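Long-range contact in uronate dehydrogenase (Agrobacterium tumefaciens, PDB 3RFX), which catalyses the NAD-dependent oxidation of uronic acids, such as galacturonate and glucuronate, to aldaric acid lactones: residues A[107-119]-A[130-144]. The protein carries 1 engineered substitution. Sequence-based numbering, arbitrary orientation.
Sequences VFASSNHTIGYYP and ARPDGLAGVSKCFGE. Engineered in segment 130-144: Ala-136 (natural residue Tyr).
Lys-140 reaches from helix 135-144 to strand 107-111, where its NZ donates to Ala-109 O at 2.8 Å, almost straight in line with the carbonyl. Its CG, anti to the carbonyl carbon (chi1 -67°), meets Ser-111 CB, and a bend at chi2 (-63°) then turns the chain toward Ala-109 O. This end is tightly packed: Gly-143 lets the Phe-108 ring lie close to the helix, with Lys-140 O at the ring edge 3.8 Å from CE2, and Thr-114 CG2 sits against Lys-140 CB. Ser-110 OG donates to Glu-144 OE2 (2.7 Å) on its anti side, while OE1 forms a salt bridge with Arg-162. Beyond the strand, His-113 ND1 donates to the syn lone pair of Asp-133 OD2, which lies in the ring plane (2.7 Å), and His-113 O accepts from Asp-133 N. On the outer side Pro-119, Ala-130 and Arg-131 are partly exposed. There Arg-131 CD rests 3.7 Å from the Tyr-118 ring centroid, a CH-pi contact over the face, and its NH2 salt-bridges Asp-152 of the second subunit. Engineered Ala-136 (naturally Tyr) holds the tyrosine position of the Tyr-X-X-X-Lys motif; its lysine, Lys-140, is buried, its probable ammonium charge held at a backbone carbonyl.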
ATOM      1  N   VAL A 107      22.046 -19.014 -10.400  1.00 13.82           N
ATOM      2  CA  VAL A 107      22.217 -17.614  -9.996  1.00 14.02           C
ATOM      3  C   VAL A 107      22.372 -16.821 -11.289  1.00 16.84           C
ATOM      4  O   VAL A 107      23.354 -16.987 -12.010  1.00 16.57           O
ATOM      5  CB  VAL A 107      23.443 -17.405  -9.081  1.00 14.01           C
ATOM      6  CG1 VAL A 107      23.677 -15.906  -8.793  1.00 15.59           C
ATOM      7  CG2 VAL A 107      23.274 -18.153  -7.771  1.00 14.92           C
ATOM      8  N   PHE A 108      21.383 -15.994 -11.609  1.00 14.46           N
ATOM      9  CA  PHE A 108      21.408 -15.211 -12.837  1.00 12.36           C
ATOM     10  C   PHE A 108      21.959 -13.810 -12.572  1.00 18.09           C
ATOM     11  O   PHE A 108      21.473 -13.111 -11.690  1.00 15.05           O
ATOM     12  CB  PHE A 108      19.995 -15.104 -13.412  1.00 14.40           C
ATOM     13  CG  PHE A 108      19.881 -14.194 -14.605  1.00 16.93           C
ATOM     14  CD1 PHE A 108      20.761 -14.306 -15.672  1.00 19.33           C
ATOM     15  CD2 PHE A 108      18.873 -13.243 -14.676  1.00 16.48           C
ATOM     16  CE1 PHE A 108      20.644 -13.482 -16.784  1.00 17.42           C
ATOM     17  CE2 PHE A 108      18.753 -12.411 -15.789  1.00 15.58           C
ATOM     18  CZ  PHE A 108      19.633 -12.538 -16.844  1.00 16.53           C
ATOM     19  N   ALA A 109      22.973 -13.406 -13.335  1.00 14.87           N
ATOM     20  CA  ALA A 109      23.462 -12.028 -13.268  1.00 18.06           C
ATOM     21  C   ALA A 109      22.519 -11.104 -14.029  1.00 15.48           C
ATOM     22  O   ALA A 109      22.698 -10.870 -15.222  1.00 17.81           O
ATOM     23  CB  ALA A 109      24.873 -11.929 -13.848  1.00 18.46           C
ATOM     24  N   SER A 110      21.484 -10.612 -13.360  1.00 14.16           N
ATOM     25  CA  SER A 110      20.668  -9.562 -13.941  1.00 13.27           C
ATOM     26  C   SER A 110      21.422  -8.255 -13.686  1.00 14.77           C
ATOM     27  O   SER A 110      22.623  -8.266 -13.396  1.00 14.52           O
ATOM     28  CB  SER A 110      19.272  -9.523 -13.308  1.00 13.48           C
ATOM     29  OG  SER A 110      18.413  -8.641 -14.020  1.00 14.71           O
ATOM     30  N   SER A 111      20.723  -7.131 -13.749  1.00 14.44           N
ATOM     31  CA  SER A 111      21.422  -5.854 -13.699  1.00 16.40           C
ATOM     32  C   SER A 111      20.553  -4.738 -13.147  1.00 14.01           C
ATOM     33  O   SER A 111      19.338  -4.749 -13.333  1.00 12.59           O
ATOM     34  CB  SER A 111      21.854  -5.477 -15.122  1.00 16.10           C
ATOM     35  OG  SER A 111      22.436  -4.194 -15.132  1.00 19.72           O
ATOM     36  N   ASN A 112      21.183  -3.759 -12.498  1.00 13.77           N
ATOM     37  CA  ASN A 112      20.482  -2.531 -12.137  1.00 13.42           C
ATOM     38  C   ASN A 112      19.918  -1.837 -13.373  1.00 14.85           C
ATOM     39  O   ASN A 112      18.996  -1.027 -13.274  1.00 14.12           O
ATOM     40  CB  ASN A 112      21.418  -1.571 -11.382  1.00 13.85           C
ATOM     41  CG  ASN A 112      22.536  -1.028 -12.271  1.00 17.14           C
ATOM     42  OD1 ASN A 112      22.359  -0.028 -12.964  1.00 16.83           O
ATOM     43  ND2 ASN A 112      23.679  -1.700 -12.267  1.00 14.29           N
ATOM     44  N   HIS A 113      20.468  -2.139 -14.549  1.00 13.18           N
ATOM     45  CA  HIS A 113      20.000  -1.464 -15.758  1.00 12.76           C
ATOM     46  C   HIS A 113      18.566  -1.812 -16.156  1.00 12.57           C
ATOM     47  O   HIS A 113      17.976  -1.145 -17.004  1.00 13.47           O
ATOM     48  CB  HIS A 113      21.007  -1.623 -16.898  1.00 13.69           C
ATOM     49  CG  HIS A 113      22.330  -1.012 -16.567  1.00 15.73           C
ATOM     50  ND1 HIS A 113      22.482   0.345 -16.376  1.00 14.92           N
ATOM     51  CD2 HIS A 113      23.538  -1.567 -16.319  1.00 17.95           C
ATOM     52  CE1 HIS A 113      23.736   0.602 -16.047  1.00 15.65           C
ATOM     53  NE2 HIS A 113      24.399  -0.540 -16.011  1.00 17.15           N
ATOM     54  N   THR A 114      17.995  -2.827 -15.511  1.00 11.32           N
ATOM     55  CA  THR A 114      16.571  -3.116 -15.674  1.00 10.83           C
ATOM     56  C   THR A 114      15.682  -2.006 -15.103  1.00 10.92           C
ATOM     57  O   THR A 114      14.506  -1.910 -15.447  1.00 13.07           O
ATOM     58  CB  THR A 114      16.177  -4.427 -14.961  1.00 12.65           C
ATOM     59  OG1 THR A 114      16.523  -4.333 -13.572  1.00 14.60           O
ATOM     60  CG2 THR A 114      16.907  -5.625 -15.582  1.00 13.37           C
ATOM     61  N   ILE A 115      16.243  -1.197 -14.204  1.00 11.82           N
ATOM     62  CA  ILE A 115      15.494  -0.131 -13.543  1.00 11.59           C
ATOM     63  C   ILE A 115      16.256   1.194 -13.636  1.00 13.62           C
ATOM     64  O   ILE A 115      16.052   2.110 -12.834  1.00 12.18           O
ATOM     65  CB  ILE A 115      15.146  -0.501 -12.062  1.00 11.02           C
ATOM     66  CG1 ILE A 115      16.370  -1.014 -11.282  1.00 14.03           C
ATOM     67  CG2 ILE A 115      14.072  -1.620 -12.056  1.00 13.09           C
ATOM     68  CD1 ILE A 115      17.360   0.064 -10.781  1.00 13.03           C
ATOM     69  N   GLY A 116      17.123   1.294 -14.638  1.00 10.51           N
ATOM     70  CA  GLY A 116      18.029   2.427 -14.742  1.00 10.58           C
ATOM     71  C   GLY A 116      17.406   3.809 -14.840  1.00 12.86           C
ATOM     72  O   GLY A 116      18.051   4.795 -14.467  1.00 12.87           O
ATOM     73  N   TYR A 117      16.180   3.914 -15.346  1.00 11.08           N
ATOM     74  CA  TYR A 117      15.548   5.238 -15.473  1.00 11.00           C
ATOM     75  C   TYR A 117      14.892   5.790 -14.203  1.00 15.12           C
ATOM     76  O   TYR A 117      14.421   6.932 -14.204  1.00 11.69           O
ATOM     77  CB  TYR A 117      14.565   5.305 -16.660  1.00 12.41           C
ATOM     78  CG  TYR A 117      15.232   5.742 -17.956  1.00 13.93           C
ATOM     79  CD1 TYR A 117      15.566   7.081 -18.171  1.00 13.29           C
ATOM     80  CD2 TYR A 117      15.548   4.822 -18.946  1.00 13.14           C
ATOM     81  CE1 TYR A 117      16.188   7.489 -19.352  1.00 13.26           C
ATOM     82  CE2 TYR A 117      16.162   5.222 -20.140  1.00 14.96           C
ATOM     83  CZ  TYR A 117      16.481   6.555 -20.330  1.00 14.87           C
ATOM     84  OH  TYR A 117      17.103   6.954 -21.498  1.00 14.92           O
ATOM     85  N   TYR A 118      14.849   5.011 -13.122  1.00 13.87           N
ATOM     86  CA  TYR A 118      14.349   5.560 -11.854  1.00 12.66           C
ATOM     87  C   TYR A 118      15.334   6.592 -11.318  1.00 13.49           C
ATOM     88  O   TYR A 118      16.543   6.426 -11.464  1.00 12.15           O
ATOM     89  CB  TYR A 118      14.146   4.465 -10.800  1.00 11.71           C
ATOM     90  CG  TYR A 118      12.893   3.638 -11.007  1.00 12.76           C
ATOM     91  CD1 TYR A 118      11.657   4.091 -10.555  1.00 16.44           C
ATOM     92  CD2 TYR A 118      12.951   2.400 -11.645  1.00 11.90           C
ATOM     93  CE1 TYR A 118      10.502   3.342 -10.738  1.00 15.44           C
ATOM     94  CE2 TYR A 118      11.798   1.633 -11.827  1.00 13.29           C
ATOM     95  CZ  TYR A 118      10.582   2.114 -11.375  1.00 14.28           C
ATOM     96  OH  TYR A 118       9.437   1.367 -11.549  1.00 14.65           O
ATOM     97  N   PRO A 119      14.820   7.661 -10.686  1.00 12.69           N
ATOM     98  CA  PRO A 119      15.673   8.674 -10.050  1.00 15.03           C
ATOM     99  C   PRO A 119      16.386   8.057  -8.858  1.00 15.09           C
ATOM    100  O   PRO A 119      15.845   7.144  -8.232  1.00 12.90           O
ATOM    101  CB  PRO A 119      14.680   9.725  -9.535  1.00 17.87           C
ATOM    102  CG  PRO A 119      13.352   9.361 -10.100  1.00 21.82           C
ATOM    103  CD  PRO A 119      13.383   7.918 -10.488  1.00 16.50           C
ATOM    104  N   ALA A 130       9.640  -2.478 -14.328  1.00 13.42           N
ATOM    105  CA  ALA A 130      10.926  -2.256 -14.987  1.00 15.53           C
ATOM    106  C   ALA A 130      10.976  -0.891 -15.682  1.00 14.24           C
ATOM    107  O   ALA A 130       9.983  -0.431 -16.242  1.00 12.61           O
ATOM    108  CB  ALA A 130      11.210  -3.362 -15.999  1.00 16.33           C
ATOM    109  N   ARG A 131      12.142  -0.251 -15.637  1.00 11.31           N
ATOM    110  CA  ARG A 131      12.393   0.948 -16.438  1.00 13.71           C
ATOM    111  C   ARG A 131      13.796   0.831 -17.013  1.00 12.21           C
ATOM    112  O   ARG A 131      14.716   1.500 -16.562  1.00 12.25           O
ATOM    113  CB  ARG A 131      12.235   2.227 -15.593  1.00 13.81           C
ATOM    114  CG  ARG A 131      10.756   2.512 -15.223  1.00 15.12           C
ATOM    115  CD  ARG A 131      10.571   3.868 -14.553  1.00 24.60           C
ATOM    116  NE  ARG A 131      10.804   5.003 -15.449  1.00 25.77           N
ATOM    117  CZ  ARG A 131      10.867   6.269 -15.032  1.00 26.12           C
ATOM    118  NH1 ARG A 131      10.720   6.551 -13.739  1.00 26.67           N
ATOM    119  NH2 ARG A 131      11.086   7.250 -15.895  1.00 20.24           N
ATOM    120  N   PRO A 132      13.961  -0.060 -18.002  1.00 13.45           N
ATOM    121  CA  PRO A 132      15.280  -0.391 -18.551  1.00 12.96           C
ATOM    122  C   PRO A 132      15.890   0.817 -19.261  1.00 11.64           C
ATOM    123  O   PRO A 132      15.169   1.590 -19.899  1.00 13.65           O
ATOM    124  CB  PRO A 132      14.989  -1.500 -19.574  1.00 12.18           C
ATOM    125  CG  PRO A 132      13.544  -1.854 -19.431  1.00 16.23           C
ATOM    126  CD  PRO A 132      12.853  -0.739 -18.705  1.00 14.30           C
ATOM    127  N   ASP A 133      17.203   0.973 -19.146  1.00 13.41           N
ATOM    128  CA  ASP A 133      17.853   2.181 -19.661  1.00 14.12           C
ATOM    129  C   ASP A 133      18.536   1.998 -21.013  1.00 17.53           C
ATOM    130  O   ASP A 133      19.218   2.900 -21.490  1.00 14.76           O
ATOM    131  CB  ASP A 133      18.821   2.768 -18.630  1.00 12.28           C
ATOM    132  CG  ASP A 133      19.887   1.789 -18.196  1.00 13.16           C
ATOM    133  OD1 ASP A 133      20.236   0.880 -18.978  1.00 12.32           O
ATOM    134  OD2 ASP A 133      20.394   1.936 -17.064  1.00 14.43           O
ATOM    135  N   GLY A 134      18.333   0.837 -21.629  1.00 13.68           N
ATOM    136  CA  GLY A 134      18.829   0.569 -22.971  1.00 13.42           C
ATOM    137  C   GLY A 134      18.535  -0.876 -23.350  1.00 17.11           C
ATOM    138  O   GLY A 134      17.811  -1.566 -22.629  1.00 13.62           O
ATOM    139  N   LEU A 135      19.092  -1.346 -24.465  1.00 14.92           N
ATOM    140  CA  LEU A 135      18.856  -2.729 -24.902  1.00 17.96           C
ATOM    141  C   LEU A 135      19.426  -3.760 -23.933  1.00 15.07           C
ATOM    142  O   LEU A 135      18.867  -4.853 -23.778  1.00 17.54           O
ATOM    143  CB  LEU A 135      19.436  -2.970 -26.299  1.00 17.08           C
ATOM    144  CG  LEU A 135      18.862  -2.103 -27.416  1.00 17.02           C
ATOM    145  CD1 LEU A 135      19.662  -2.327 -28.701  1.00 20.54           C
ATOM    146  CD2 LEU A 135      17.381  -2.376 -27.644  1.00 17.22           C
ATOM    147  N   ALA A 136      20.543  -3.433 -23.296  1.00 14.35           N
ATOM    148  CA  ALA A 136      21.120  -4.351 -22.323  1.00 17.37           C
ATOM    149  C   ALA A 136      20.155  -4.576 -21.157  1.00 18.49           C
ATOM    150  O   ALA A 136      19.887  -5.722 -20.783  1.00 16.17           O
ATOM    151  CB  ALA A 136      22.468  -3.868 -21.831  1.00 18.20           C
ATOM    152  N   GLY A 137      19.621  -3.492 -20.597  1.00 15.65           N
ATOM    153  CA  GLY A 137      18.610  -3.612 -19.550  1.00 13.25           C
ATOM    154  C   GLY A 137      17.375  -4.383 -20.000  1.00 17.05           C
ATOM    155  O   GLY A 137      16.862  -5.252 -19.274  1.00 14.43           O
ATOM    156  N   VAL A 138      16.879  -4.067 -21.195  1.00 14.27           N
ATOM    157  CA  VAL A 138      15.713  -4.772 -21.736  1.00 14.93           C
ATOM    158  C   VAL A 138      15.998  -6.271 -21.814  1.00 16.95           C
ATOM    159  O   VAL A 138      15.141  -7.097 -21.489  1.00 14.48           O
ATOM    160  CB  VAL A 138      15.331  -4.243 -23.146  1.00 15.28           C
ATOM    161  CG1 VAL A 138      14.265  -5.134 -23.809  1.00 14.30           C
ATOM    162  CG2 VAL A 138      14.842  -2.795 -23.071  1.00 15.30           C
ATOM    163  N   SER A 139      17.211  -6.630 -22.234  1.00 14.11           N
ATOM    164  CA  SER A 139      17.556  -8.043 -22.374  1.00 14.50           C
ATOM    165  C   SER A 139      17.705  -8.726 -21.018  1.00 15.90           C
ATOM    166  O   SER A 139      17.425  -9.922 -20.885  1.00 15.65           O
ATOM    167  CB  SER A 139      18.820  -8.236 -23.222  1.00 16.66           C
ATOM    168  OG  SER A 139      19.982  -7.963 -22.471  1.00 15.69           O
ATOM    169  N   LYS A 140      18.122  -7.978 -19.999  1.00 12.16           N
ATOM    170  CA  LYS A 140      18.182  -8.558 -18.658  1.00 12.80           C
ATOM    171  C   LYS A 140      16.763  -8.785 -18.109  1.00 14.76           C
ATOM    172  O   LYS A 140      16.514  -9.778 -17.413  1.00 13.54           O
ATOM    173  CB  LYS A 140      19.046  -7.712 -17.714  1.00 17.07           C
ATOM    174  CG  LYS A 140      20.560  -7.703 -18.074  1.00 15.26           C
ATOM    175  CD  LYS A 140      21.177  -9.107 -17.959  1.00 16.52           C
ATOM    176  CE  LYS A 140      22.712  -9.085 -18.106  1.00 18.97           C
ATOM    177  NZ  LYS A 140      23.317 -10.440 -17.898  1.00 16.50           N
ATOM    178  N   CYS A 141      15.839  -7.885 -18.448  1.00 12.34           N
ATOM    179  CA  CYS A 141      14.417  -8.097 -18.174  1.00 13.35           C
ATOM    180  C   CYS A 141      13.918  -9.379 -18.852  1.00 16.97           C
ATOM    181  O   CYS A 141      13.145 -10.140 -18.264  1.00 14.24           O
ATOM    182  CB  CYS A 141      13.578  -6.925 -18.664  1.00 15.53           C
ATOM    183  SG  CYS A 141      13.773  -5.400 -17.673  1.00 15.92           S
ATOM    184  N   PHE A 142      14.345  -9.608 -20.090  1.00 14.54           N
ATOM    185  CA  PHE A 142      13.947 -10.835 -20.790  1.00 13.55           C
ATOM    186  C   PHE A 142      14.388 -12.066 -19.994  1.00 15.74           C
ATOM    187  O   PHE A 142      13.606 -13.007 -19.806  1.00 15.30           O
ATOM    188  CB  PHE A 142      14.511 -10.882 -22.214  1.00 15.52           C
ATOM    189  CG  PHE A 142      14.289 -12.207 -22.911  1.00 12.77           C
ATOM    190  CD1 PHE A 142      13.162 -12.420 -23.685  1.00 16.08           C
ATOM    191  CD2 PHE A 142      15.212 -13.232 -22.779  1.00 16.66           C
ATOM    192  CE1 PHE A 142      12.954 -13.645 -24.319  1.00 15.19           C
ATOM    193  CE2 PHE A 142      15.003 -14.461 -23.406  1.00 14.83           C
ATOM    194  CZ  PHE A 142      13.882 -14.655 -24.176  1.00 12.71           C
ATOM    195  N   GLY A 143      15.636 -12.056 -19.531  1.00 13.21           N
ATOM    196  CA  GLY A 143      16.138 -13.141 -18.701  1.00 15.71           C
ATOM    197  C   GLY A 143      15.303 -13.353 -17.442  1.00 18.11           C
ATOM    198  O   GLY A 143      15.000 -14.488 -17.060  1.00 12.92           O
ATOM    199  N   GLU A 144      14.935 -12.261 -16.780  1.00 14.30           N
ATOM    200  CA  GLU A 144      14.084 -12.347 -15.589  1.00 14.72           C
ATOM    201  C   GLU A 144      12.699 -12.921 -15.888  1.00 14.86           C
ATOM    202  O   GLU A 144      12.182 -13.735 -15.120  1.00 14.19           O
ATOM    203  CB  GLU A 144      13.913 -10.960 -14.944  1.00 14.38           C
ATOM    204  CG  GLU A 144      15.195 -10.384 -14.351  1.00 12.21           C
ATOM    205  CD  GLU A 144      14.944  -9.111 -13.534  1.00 15.52           C
ATOM    206  OE1 GLU A 144      13.765  -8.719 -13.362  1.00 18.40           O
ATOM    207  OE2 GLU A 144      15.928  -8.517 -13.059  1.00 14.61           O
TER